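Local structure of porphyranase B (Zobellia galactanivorans, 3JUU) at residues W47-Q52 and F62-I67; K118-S123 and N248-D253; D138-E143 and C180-G185; V206-K211 and I234-R239. The protein cleaves the sulfated red-algal polysaccharide porphyran at its (1->4) linkages between beta-D-galactopyranose and alpha-L-galactopyranose-6-sulfate, releasing mostly disaccharides. All blocks are in the same frame, centred on the assembly; numbering follows the deposited sequence.

Contact 1: residues W47-Q52 and F62-I67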
# COMPACT_ATOMS: atom_id res chain seq x y z
N TRP A 47 8.93 2.14 11.69
CA TRP A 47 8.65 2.59 10.33
C TRP A 47 9.82 3.37 9.77
O TRP A 47 10.47 4.16 10.55
CB TRP A 47 7.41 3.47 10.30
CG TRP A 47 6.20 2.81 10.90
CD1 TRP A 47 5.60 3.12 12.11
CD2 TRP A 47 5.41 1.74 10.32
NE1 TRP A 47 4.48 2.30 12.31
CE2 TRP A 47 4.35 1.43 11.24
CE3 TRP A 47 5.52 0.99 9.12
CZ2 TRP A 47 3.36 0.40 11.00
CZ3 TRP A 47 4.53 -0.04 8.86
CH2 TRP A 47 3.47 -0.33 9.82
N GLN A 48 10.04 3.23 8.47
CA GLN A 48 11.11 3.97 7.73
C GLN A 48 10.38 4.98 6.89
O GLN A 48 9.54 4.62 6.04
CB GLN A 48 12.01 3.07 6.85
CG GLN A 48 13.12 3.79 6.13
CD GLN A 48 14.05 2.82 5.51
OE1 GLN A 48 13.61 1.79 4.92
NE2 GLN A 48 15.34 3.13 5.59
N ILE A 49 10.72 6.25 7.08
CA ILE A 49 10.11 7.31 6.23
C ILE A 49 11.17 8.12 5.44
O ILE A 49 10.78 9.01 4.67
CB ILE A 49 9.26 8.24 7.09
CG1 ILE A 49 10.13 9.09 8.10
CG2 ILE A 49 8.11 7.40 7.83
CD1 ILE A 49 9.30 10.21 8.85
N SER A 50 12.46 7.83 5.66
CA SER A 50 13.57 8.49 4.92
C SER A 50 14.67 7.48 4.93
O SER A 50 14.68 6.59 5.83
CB SER A 50 14.04 9.81 5.65
OG SER A 50 14.50 9.49 6.93
N GLY A 51 15.64 7.61 4.03
CA GLY A 51 16.80 6.71 3.94
C GLY A 51 16.49 5.44 3.16
O GLY A 51 17.37 4.59 2.96
N GLN A 52 15.20 5.24 2.80
CA GLN A 52 14.83 4.07 1.97
C GLN A 52 15.43 4.06 0.55
O GLN A 52 15.80 5.12 0.01
CB GLN A 52 13.31 3.92 1.92
CG GLN A 52 12.57 4.89 0.91
CD GLN A 52 12.42 6.30 1.48
OE1 GLN A 52 12.72 6.54 2.66
NE2 GLN A 52 11.93 7.22 0.67
N PHE A 62 9.38 11.52 -2.32
CA PHE A 62 8.89 11.20 -0.98
C PHE A 62 9.58 12.05 0.09
O PHE A 62 10.83 12.03 0.17
CB PHE A 62 9.24 9.72 -0.66
CG PHE A 62 8.61 8.74 -1.65
CD1 PHE A 62 7.33 9.00 -2.13
CD2 PHE A 62 9.25 7.55 -1.99
CE1 PHE A 62 6.66 8.07 -3.04
CE2 PHE A 62 8.64 6.61 -2.87
CZ PHE A 62 7.32 6.89 -3.38
N LEU A 63 8.79 12.86 0.82
CA LEU A 63 9.38 13.70 1.87
C LEU A 63 9.07 13.14 3.22
O LEU A 63 7.91 12.92 3.53
CB LEU A 63 8.78 15.13 1.79
CG LEU A 63 8.92 15.86 0.42
CD1 LEU A 63 8.36 17.34 0.57
CD2 LEU A 63 10.36 15.97 -0.09
N ALA A 64 10.06 13.07 4.09
CA ALA A 64 9.80 12.70 5.49
C ALA A 64 8.88 13.73 6.15
O ALA A 64 8.02 13.38 6.99
CB ALA A 64 11.15 12.50 6.24
N GLU A 65 9.03 15.03 5.76
CA GLU A 65 8.21 16.12 6.34
C GLU A 65 6.75 15.99 5.99
O GLU A 65 5.90 16.69 6.58
CB GLU A 65 8.64 17.53 5.81
CG GLU A 65 10.16 17.85 5.75
CD GLU A 65 10.91 17.34 4.45
OE1 GLU A 65 11.14 18.19 3.48
OE2 GLU A 65 11.29 16.12 4.42
N ASN A 66 6.42 15.24 4.93
CA ASN A 66 4.99 15.04 4.61
C ASN A 66 4.28 13.92 5.36
O ASN A 66 3.06 13.69 5.11
CB ASN A 66 4.81 14.76 3.10
CG ASN A 66 4.97 16.04 2.28
OD1 ASN A 66 5.10 17.13 2.83
ND2 ASN A 66 4.98 15.92 0.99
N ILE A 67 5.00 13.29 6.29
CA ILE A 67 4.44 12.27 7.21
C ILE A 67 4.10 12.99 8.56
O ILE A 67 4.97 13.70 9.13
CB ILE A 67 5.45 11.13 7.52
CG1 ILE A 67 6.07 10.42 6.27
CG2 ILE A 67 4.81 10.10 8.49
CD1 ILE A 67 5.10 10.15 5.15
O HOH W 1 11.77 9.92 2.13

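Contact 2: residues K118-S123 and N248-D253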
# COMPACT_ATOMS: atom_id res chain seq x y z
N LYS A 118 -7.66 13.23 -2.25
CA LYS A 118 -8.47 13.64 -3.40
C LYS A 118 -7.63 14.34 -4.51
O LYS A 118 -8.07 15.31 -5.16
CB LYS A 118 -9.52 14.61 -2.86
CG LYS A 118 -10.65 14.85 -3.84
CD LYS A 118 -11.75 15.74 -3.09
CE LYS A 118 -12.87 16.00 -4.07
NZ LYS A 118 -13.92 16.88 -3.51
N THR A 119 -6.42 13.86 -4.74
CA THR A 119 -5.49 14.44 -5.74
C THR A 119 -5.10 13.41 -6.80
O THR A 119 -5.49 12.22 -6.75
CB THR A 119 -4.14 14.96 -5.14
OG1 THR A 119 -3.22 13.87 -4.94
CG2 THR A 119 -4.37 15.67 -3.78
N PHE A 120 -4.38 13.87 -7.80
CA PHE A 120 -3.91 12.93 -8.85
C PHE A 120 -2.85 11.93 -8.37
O PHE A 120 -2.50 10.99 -9.17
CB PHE A 120 -3.35 13.77 -10.04
CG PHE A 120 -1.96 14.35 -9.80
CD1 PHE A 120 -0.84 13.79 -10.45
CD2 PHE A 120 -1.77 15.49 -9.00
CE1 PHE A 120 0.46 14.27 -10.25
CE2 PHE A 120 -0.50 16.04 -8.83
CZ PHE A 120 0.66 15.42 -9.43
N MET A 121 -2.30 12.11 -7.15
CA MET A 121 -1.28 11.22 -6.56
C MET A 121 -1.97 10.06 -5.82
O MET A 121 -3.13 10.09 -5.58
CB MET A 121 -0.35 12.03 -5.60
CG MET A 121 0.44 13.01 -6.47
SD MET A 121 1.58 14.09 -5.53
CE MET A 121 2.77 12.92 -4.75
N SER A 122 -1.22 8.98 -5.64
CA SER A 122 -1.79 7.74 -5.17
C SER A 122 -2.10 7.72 -3.67
O SER A 122 -1.64 8.61 -2.86
CB SER A 122 -0.78 6.62 -5.51
OG SER A 122 0.31 6.64 -4.56
N SER A 123 -2.89 6.72 -3.27
CA SER A 123 -3.02 6.32 -1.86
C SER A 123 -2.97 4.79 -1.82
O SER A 123 -3.78 4.19 -2.50
CB SER A 123 -4.39 6.75 -1.35
OG SER A 123 -4.50 8.16 -1.34
N ASN A 248 -1.00 8.74 -14.62
CA ASN A 248 -1.92 9.75 -14.10
C ASN A 248 -1.14 11.08 -13.92
O ASN A 248 -0.67 11.40 -12.79
CB ASN A 248 -2.55 9.27 -12.76
CG ASN A 248 -3.93 9.88 -12.52
OD1 ASN A 248 -4.17 10.45 -11.44
ND2 ASN A 248 -4.83 9.86 -13.55
N PRO A 249 -1.00 11.84 -15.00
CA PRO A 249 -0.10 12.97 -15.00
C PRO A 249 -0.60 14.21 -14.23
O PRO A 249 -1.72 14.24 -13.71
CB PRO A 249 0.04 13.33 -16.52
CG PRO A 249 -1.20 12.73 -17.17
CD PRO A 249 -1.55 11.55 -16.35
N VAL A 250 0.26 15.22 -14.19
CA VAL A 250 -0.02 16.38 -13.35
C VAL A 250 -1.13 17.22 -14.05
O VAL A 250 -1.06 17.42 -15.27
CB VAL A 250 1.26 17.28 -13.32
CG1 VAL A 250 0.97 18.56 -12.42
CG2 VAL A 250 2.47 16.50 -12.71
N PRO A 251 -2.18 17.67 -13.32
CA PRO A 251 -3.24 18.50 -13.95
C PRO A 251 -2.75 19.93 -14.24
O PRO A 251 -1.74 20.36 -13.69
CB PRO A 251 -4.33 18.61 -12.85
CG PRO A 251 -3.90 17.69 -11.72
CD PRO A 251 -2.43 17.38 -11.89
N LYS A 252 -3.51 20.68 -15.00
CA LYS A 252 -3.01 21.97 -15.53
C LYS A 252 -2.80 23.02 -14.44
O LYS A 252 -2.11 24.04 -14.66
CB LYS A 252 -4.04 22.48 -16.59
CG LYS A 252 -3.88 21.74 -17.94
CD LYS A 252 -4.97 22.16 -18.93
CE LYS A 252 -4.91 21.27 -20.19
NZ LYS A 252 -5.26 22.06 -21.47
N ASP A 253 -3.48 22.87 -13.30
CA ASP A 253 -3.33 23.82 -12.20
C ASP A 253 -2.22 23.37 -11.21
O ASP A 253 -2.02 23.99 -10.18
CB ASP A 253 -4.66 24.09 -11.46
CG ASP A 253 -5.18 22.83 -10.68
OD1 ASP A 253 -4.62 21.71 -10.81
OD2 ASP A 253 -6.15 22.96 -9.94
O HOH W 2 -0.14 10.28 -10.34

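Contact 3: residues D138-E143 and C180-G185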
# COMPACT_ATOMS: atom_id res chain seq x y z
N ASP A 138 15.51 -16.20 -4.21
CA ASP A 138 14.73 -15.22 -3.43
C ASP A 138 15.04 -13.77 -3.72
O ASP A 138 14.35 -12.89 -3.23
CB ASP A 138 14.86 -15.46 -1.93
CG ASP A 138 14.25 -16.80 -1.46
OD1 ASP A 138 13.49 -17.47 -2.22
OD2 ASP A 138 14.54 -17.11 -0.32
N LYS A 139 16.02 -13.50 -4.59
CA LYS A 139 16.29 -12.14 -5.06
C LYS A 139 15.21 -11.66 -6.04
O LYS A 139 15.16 -10.48 -6.37
CB LYS A 139 17.69 -12.09 -5.78
CG LYS A 139 18.90 -12.27 -4.79
CD LYS A 139 20.26 -12.10 -5.59
CE LYS A 139 21.36 -12.92 -4.98
NZ LYS A 139 21.66 -12.38 -3.56
N ARG A 140 14.39 -12.57 -6.57
CA ARG A 140 13.25 -12.20 -7.44
C ARG A 140 12.30 -11.35 -6.57
O ARG A 140 12.36 -11.40 -5.36
CB ARG A 140 12.49 -13.46 -7.92
CG ARG A 140 11.88 -14.24 -6.75
CD ARG A 140 11.47 -15.66 -7.25
NE ARG A 140 11.03 -16.51 -6.14
CZ ARG A 140 9.78 -16.62 -5.64
NH1 ARG A 140 8.77 -15.95 -6.14
NH2 ARG A 140 9.56 -17.42 -4.61
N THR A 141 11.46 -10.55 -7.24
CA THR A 141 10.52 -9.67 -6.56
C THR A 141 9.16 -10.31 -6.49
O THR A 141 8.68 -10.86 -7.50
CB THR A 141 10.40 -8.37 -7.36
OG1 THR A 141 11.70 -7.76 -7.34
CG2 THR A 141 9.39 -7.40 -6.68
N THR A 142 8.51 -10.14 -5.35
CA THR A 142 7.13 -10.53 -5.19
C THR A 142 6.52 -9.27 -4.55
O THR A 142 7.01 -8.74 -3.59
CB THR A 142 6.94 -11.75 -4.20
OG1 THR A 142 7.50 -11.44 -2.90
CG2 THR A 142 7.57 -12.99 -4.71
N GLU A 143 5.45 -8.76 -5.17
CA GLU A 143 4.76 -7.57 -4.65
C GLU A 143 3.30 -7.92 -4.55
O GLU A 143 2.72 -8.42 -5.51
CB GLU A 143 4.96 -6.40 -5.66
CG GLU A 143 4.18 -5.11 -5.23
CD GLU A 143 4.37 -3.99 -6.27
OE1 GLU A 143 5.24 -4.10 -7.19
OE2 GLU A 143 3.60 -3.01 -6.20
N CYS A 180 16.23 -19.36 -12.53
CA CYS A 180 15.30 -19.62 -11.45
C CYS A 180 13.94 -19.96 -12.06
O CYS A 180 13.52 -19.24 -12.94
CB CYS A 180 15.21 -18.35 -10.57
SG CYS A 180 16.71 -18.14 -9.55
N GLU A 181 13.30 -21.04 -11.61
CA GLU A 181 12.07 -21.59 -12.24
C GLU A 181 10.84 -20.86 -11.71
O GLU A 181 10.04 -21.45 -10.98
CB GLU A 181 11.82 -23.06 -11.81
CG GLU A 181 13.04 -23.88 -11.72
CD GLU A 181 13.35 -24.39 -13.06
OE1 GLU A 181 13.09 -23.62 -14.02
OE2 GLU A 181 13.81 -25.56 -13.13
N TYR A 182 10.74 -19.57 -12.00
CA TYR A 182 9.54 -18.82 -11.57
C TYR A 182 9.07 -18.05 -12.78
O TYR A 182 9.87 -17.64 -13.62
CB TYR A 182 9.92 -17.86 -10.44
CG TYR A 182 10.27 -18.59 -9.20
CD1 TYR A 182 9.28 -19.12 -8.40
CD2 TYR A 182 11.62 -18.87 -8.88
CE1 TYR A 182 9.60 -19.85 -7.26
CE2 TYR A 182 11.96 -19.58 -7.73
CZ TYR A 182 10.94 -20.07 -6.95
OH TYR A 182 11.23 -20.80 -5.85
N GLU A 183 7.76 -17.88 -12.91
CA GLU A 183 7.21 -17.04 -14.00
C GLU A 183 7.08 -15.58 -13.58
O GLU A 183 6.80 -15.28 -12.41
CB GLU A 183 5.78 -17.50 -14.31
CG GLU A 183 5.63 -19.00 -14.46
CD GLU A 183 5.97 -19.49 -15.87
OE1 GLU A 183 5.66 -20.68 -16.14
OE2 GLU A 183 6.51 -18.73 -16.71
N LYS A 184 7.19 -14.69 -14.57
CA LYS A 184 6.95 -13.26 -14.41
C LYS A 184 5.49 -12.96 -14.70
O LYS A 184 4.93 -13.62 -15.56
CB LYS A 184 7.82 -12.55 -15.47
CG LYS A 184 7.65 -11.01 -15.52
CD LYS A 184 8.43 -10.40 -16.73
CE LYS A 184 9.75 -11.18 -17.01
NZ LYS A 184 10.30 -10.97 -18.43
N GLY A 185 4.86 -11.97 -14.05
CA GLY A 185 3.53 -11.57 -14.54
C GLY A 185 2.77 -10.95 -13.39
O GLY A 185 3.36 -10.65 -12.37

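Contact 4: residues V206-K211 and I234-R239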
# COMPACT_ATOMS: atom_id res chain seq x y z
N VAL A 206 -5.81 -8.17 3.33
CA VAL A 206 -5.43 -9.34 2.55
C VAL A 206 -5.10 -10.47 3.51
O VAL A 206 -4.32 -10.31 4.48
CB VAL A 206 -4.25 -9.07 1.60
CG1 VAL A 206 -2.94 -8.68 2.41
CG2 VAL A 206 -4.01 -10.29 0.66
N TRP A 207 -5.66 -11.65 3.22
CA TRP A 207 -5.11 -12.91 3.85
C TRP A 207 -4.08 -13.52 2.98
O TRP A 207 -4.40 -14.08 1.91
CB TRP A 207 -6.24 -13.90 4.15
CG TRP A 207 -5.80 -15.07 4.99
CD1 TRP A 207 -4.66 -15.17 5.74
CD2 TRP A 207 -6.47 -16.33 5.11
NE1 TRP A 207 -4.62 -16.42 6.37
CE2 TRP A 207 -5.72 -17.13 5.98
CE3 TRP A 207 -7.66 -16.84 4.56
CZ2 TRP A 207 -6.10 -18.47 6.31
CZ3 TRP A 207 -8.06 -18.20 4.91
CH2 TRP A 207 -7.26 -18.98 5.74
N TRP A 208 -2.80 -13.29 3.32
CA TRP A 208 -1.72 -13.91 2.63
C TRP A 208 -1.63 -15.31 3.26
O TRP A 208 -0.84 -15.54 4.19
CB TRP A 208 -0.44 -13.08 2.86
CG TRP A 208 0.81 -13.65 2.29
CD1 TRP A 208 0.95 -14.64 1.36
CD2 TRP A 208 2.14 -13.13 2.54
NE1 TRP A 208 2.29 -14.84 1.09
CE2 TRP A 208 3.04 -13.92 1.78
CE3 TRP A 208 2.63 -12.06 3.33
CZ2 TRP A 208 4.46 -13.73 1.80
CZ3 TRP A 208 4.06 -11.89 3.39
CH2 TRP A 208 4.94 -12.72 2.62
N LYS A 209 -2.44 -16.24 2.74
CA LYS A 209 -2.73 -17.52 3.39
C LYS A 209 -1.59 -18.48 3.19
O LYS A 209 -1.21 -19.20 4.13
CB LYS A 209 -4.07 -18.06 2.82
CG LYS A 209 -4.39 -19.50 3.30
CD LYS A 209 -5.66 -19.88 2.54
CE LYS A 209 -6.20 -21.23 3.05
NZ LYS A 209 -5.22 -22.30 2.87
N SER A 210 -1.05 -18.56 1.98
CA SER A 210 0.04 -19.51 1.66
C SER A 210 0.80 -18.97 0.48
O SER A 210 0.46 -17.90 -0.06
CB SER A 210 -0.53 -20.90 1.33
OG SER A 210 -1.13 -20.83 0.06
N LYS A 211 1.80 -19.73 -0.02
CA LYS A 211 2.61 -19.22 -1.13
C LYS A 211 1.75 -19.05 -2.40
O LYS A 211 2.14 -18.35 -3.29
CB LYS A 211 3.77 -20.20 -1.44
CG LYS A 211 3.21 -21.53 -2.05
CD LYS A 211 4.30 -22.62 -2.19
CE LYS A 211 3.59 -23.93 -2.62
NZ LYS A 211 4.52 -25.03 -3.09
N ILE A 234 8.30 -15.60 0.28
CA ILE A 234 9.50 -14.79 0.70
C ILE A 234 8.98 -13.73 1.68
O ILE A 234 7.90 -13.17 1.45
CB ILE A 234 10.29 -14.09 -0.51
CG1 ILE A 234 10.68 -15.12 -1.61
CG2 ILE A 234 11.59 -13.41 0.04
CD1 ILE A 234 10.94 -14.56 -2.94
N GLU A 235 9.75 -13.45 2.73
CA GLU A 235 9.40 -12.40 3.72
C GLU A 235 9.07 -11.08 3.02
O GLU A 235 9.78 -10.66 2.08
CB GLU A 235 10.64 -12.15 4.67
CG GLU A 235 10.27 -11.27 5.85
CD GLU A 235 11.49 -11.03 6.76
OE1 GLU A 235 12.58 -11.49 6.39
OE2 GLU A 235 11.39 -10.31 7.74
N MET A 236 7.99 -10.43 3.46
CA MET A 236 7.62 -9.16 2.84
C MET A 236 7.42 -8.08 3.90
O MET A 236 7.27 -8.39 5.08
CB MET A 236 6.35 -9.29 1.98
CG MET A 236 6.70 -10.00 0.66
SD MET A 236 5.47 -9.73 -0.67
CE MET A 236 4.22 -10.90 -0.31
N TYR A 237 7.45 -6.81 3.46
CA TYR A 237 7.45 -5.61 4.33
C TYR A 237 6.33 -4.75 3.89
O TYR A 237 6.09 -4.69 2.65
CB TYR A 237 8.77 -4.82 4.17
CG TYR A 237 9.99 -5.69 4.56
CD1 TYR A 237 10.54 -5.63 5.88
CD2 TYR A 237 10.50 -6.67 3.66
CE1 TYR A 237 11.65 -6.45 6.25
CE2 TYR A 237 11.58 -7.51 4.03
CZ TYR A 237 12.12 -7.39 5.34
OH TYR A 237 13.17 -8.22 5.71
N LEU A 238 5.70 -4.05 4.85
CA LEU A 238 4.56 -3.18 4.57
C LEU A 238 4.99 -1.86 3.92
O LEU A 238 6.16 -1.37 4.11
CB LEU A 238 3.77 -2.86 5.83
CG LEU A 238 2.94 -4.05 6.37
CD1 LEU A 238 2.54 -3.77 7.83
CD2 LEU A 238 1.69 -4.32 5.53
N ARG A 239 4.07 -1.33 3.14
CA ARG A 239 4.28 -0.04 2.48
C ARG A 239 2.98 0.76 2.56
O ARG A 239 1.90 0.24 2.20
CB ARG A 239 4.55 -0.23 0.99
CG ARG A 239 5.84 -1.01 0.68
CD ARG A 239 7.09 -0.05 0.84
NE ARG A 239 8.33 -0.78 0.56
CZ ARG A 239 9.09 -1.39 1.47
NH1 ARG A 239 8.70 -1.50 2.70
NH2 ARG A 239 10.25 -1.92 1.07

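Contact 1: residues W47-Q52 and F62-I67
I49 packs against A64 and I67, and this apolar patch is the tight part of the contact. Its CD1 end lies 3.9 Å from A64 CB. Higher up the same side chain, I49 CB meets I67 CG1 at 3.9 Å, and the two isoleucine side chains run side by side but point opposite ways. The I49 branch carrying CD1 sits between the backbone N and the carbonyl carbon (chi1 67°), which carries it across to the alanine. S50 adds its CB against A64 CB at the solvent-facing side.

The other end is looser and wetter. Q52 bends at chi2, and its NE2 comes to the edge of the F62 ring, 3.8 Å from F62 CD2. The amide and ring planes are 45° apart. Q52 NE2 also donates to W54 O, and to a water at 3.1 Å. That water lies 2.9 Å from I49 O and also bonds F62 O, so it links both segments.

The contact sits on the beta-sandwich of this family 16 glycoside hydrolase. I67 packs on V99 of strand 90-101 and on L74 and I76 of strand 73-87, while F62 reaches V241 of strand 237-242.

Contact 2: residues K118-S123 and N248-D253
F120 meets V250 and P251 of the loop after strand 237-242, and an ST turn shapes the backbone around it. In that turn T119 OG1 accepts from M121 N at 3.0 Å. A chi1 of 77° swings the phenyl of F120 over toward 248-253. One face of the ring takes two CH-pi contacts. P251 CD stands 3.8 Å from the F120 ring centroid, and V250 CA stands 4.1 Å from it. Both are displaced toward the rim. At the ring edge, in its plane, N248 O lies 3.3 Å from F120 CD1.

M121 follows and turns back on the ring: its CG lies over the centre of the opposite face. The phenyl is thus held between this methionine and the proline-rich loop. Further on, S122 OG bonds E243 OE2, a residue that probably binds substrate.

The C-H groups of P251 CD, next to the ring nitrogen, and of V250 CA, between two peptide groups, are probably somewhat polarised and suit an aromatic face. F120 O and N248 O are both acceptors and cannot bond each other. A water 2.7 Å from F120 O donates to both, so its protons let the two carbonyls sit close, while the weak face contacts rely on shape.

Contact 3: residues D138-E143 and C180-G185
The guanidinium of R140 is stacked on Y182 and gripped at its ends: NH2 by a salt bridge to D233 OD1, NH1 by a hydrogen bond to D231 O. The whole group lies flat on the tyrosine ring, with the two planes only 12° apart. R140 NH2 is 3.6 Å from Y182 CE1, and R140 NE sits over the middle of the ring. R140 CZ is 3.7 Å from the Y182 ring centroid and 16° off the ring normal, a cation-pi contact. The aliphatic part joins in, with R140 CD making a CH-pi contact 3.9 Å from the same centroid. The outstretched arginine runs across the tyrosine side chain rather than along it.

Backbone and carboxylate groups thus fix the rotation of the guanidinium while the tyrosine takes one face. An alanine in place of Y182 would probably uncover that face and abolish the cation-pi stack, leaving the guanidinium held by its N-H bonds at the ends.

The contact joins the start of strand 141-150 to the loop between strands 166-174 and 185-192. The disulfide C137-C180 ties the same two regions together beside it. E143, the probable nucleophile, stands farther along the strand and takes no part in the stack.

Chemically, the division of labour is clear. NH1 and NH2 each find an oxygen acceptor, and the flat face goes to pi electrons. The salt bridge with D233 is likely to offset the positive charge, and the tyrosine ring probably stabilises it further.

Contact 4: residues V206-K211 and I234-R239
W208 and M236 meet in the interior of the jelly-roll beta-sandwich of family 16 glycoside hydrolases. W208 belongs to strand 202-210, and M236 lies in segment 234-239, which runs along strand 237-242; their CA atoms are 10.5 Å apart, and the side chains bridge the gap. M236 CE lies over one face of the indole, 3.6 Å from the centroid of the W208 six-membered ring and 15° off its normal. This is a CH-pi contact. M236 SD is farther out and oblique to the ring, at 4.9 Å from the same centroid, which makes the pair a Met-aromatic contact. Nearer the backbone, M236 CB lies 3.7 Å from W208 CZ3. The methionine chain bends at its last torsion (chi3 -82°), and this folds CE back onto the ring.

The next shell fixes both partners. W208 NE1 donates to F232 O, which pins the rotation of the indole. Y107 meets the indole edge-to-face, and I214 of strand 213-218 packs on it too. The methionine is flanked by T142 and L144 of strand 141-150. Its backbone is bonded to that of M105.

A leucine in place of W208 would probably leave F232 O without its indole N-H and M236 CE without a flat face to rest on, opening a gap between the layers.

W208 CG is anti to the backbone N (chi1 175°), which points the six-membered ring at 234-236. There the ring edge meets a backbone carbonyl, with I234 O in the indole plane and 3.2 Å from W208 CH2.

All four contacts belong to the same beta-sandwich. Contacts 3 and 4 are close neighbours, with centres 14 Å apart. T142 O lies 3.4 Å from M236 SD, and R140 NH2 is 3.6 Å from I234 CD1. Contact 1 reaches contact 4 more lightly, W47 CH2 packing on L238 CD1 at 4.1 Å. Contact 2 lies at the other end, about 29 Å from contact 4 between centres. It comes within about 6 Å of contact 1 at the nearest atoms. Both border the probable substrate site: F62 of contact 1 touches E243, and contact 2 also reaches E243. E143, the probable nucleophile, lies in contact 3's own segment 138-143; its side chain is about 6 Å from that of M236.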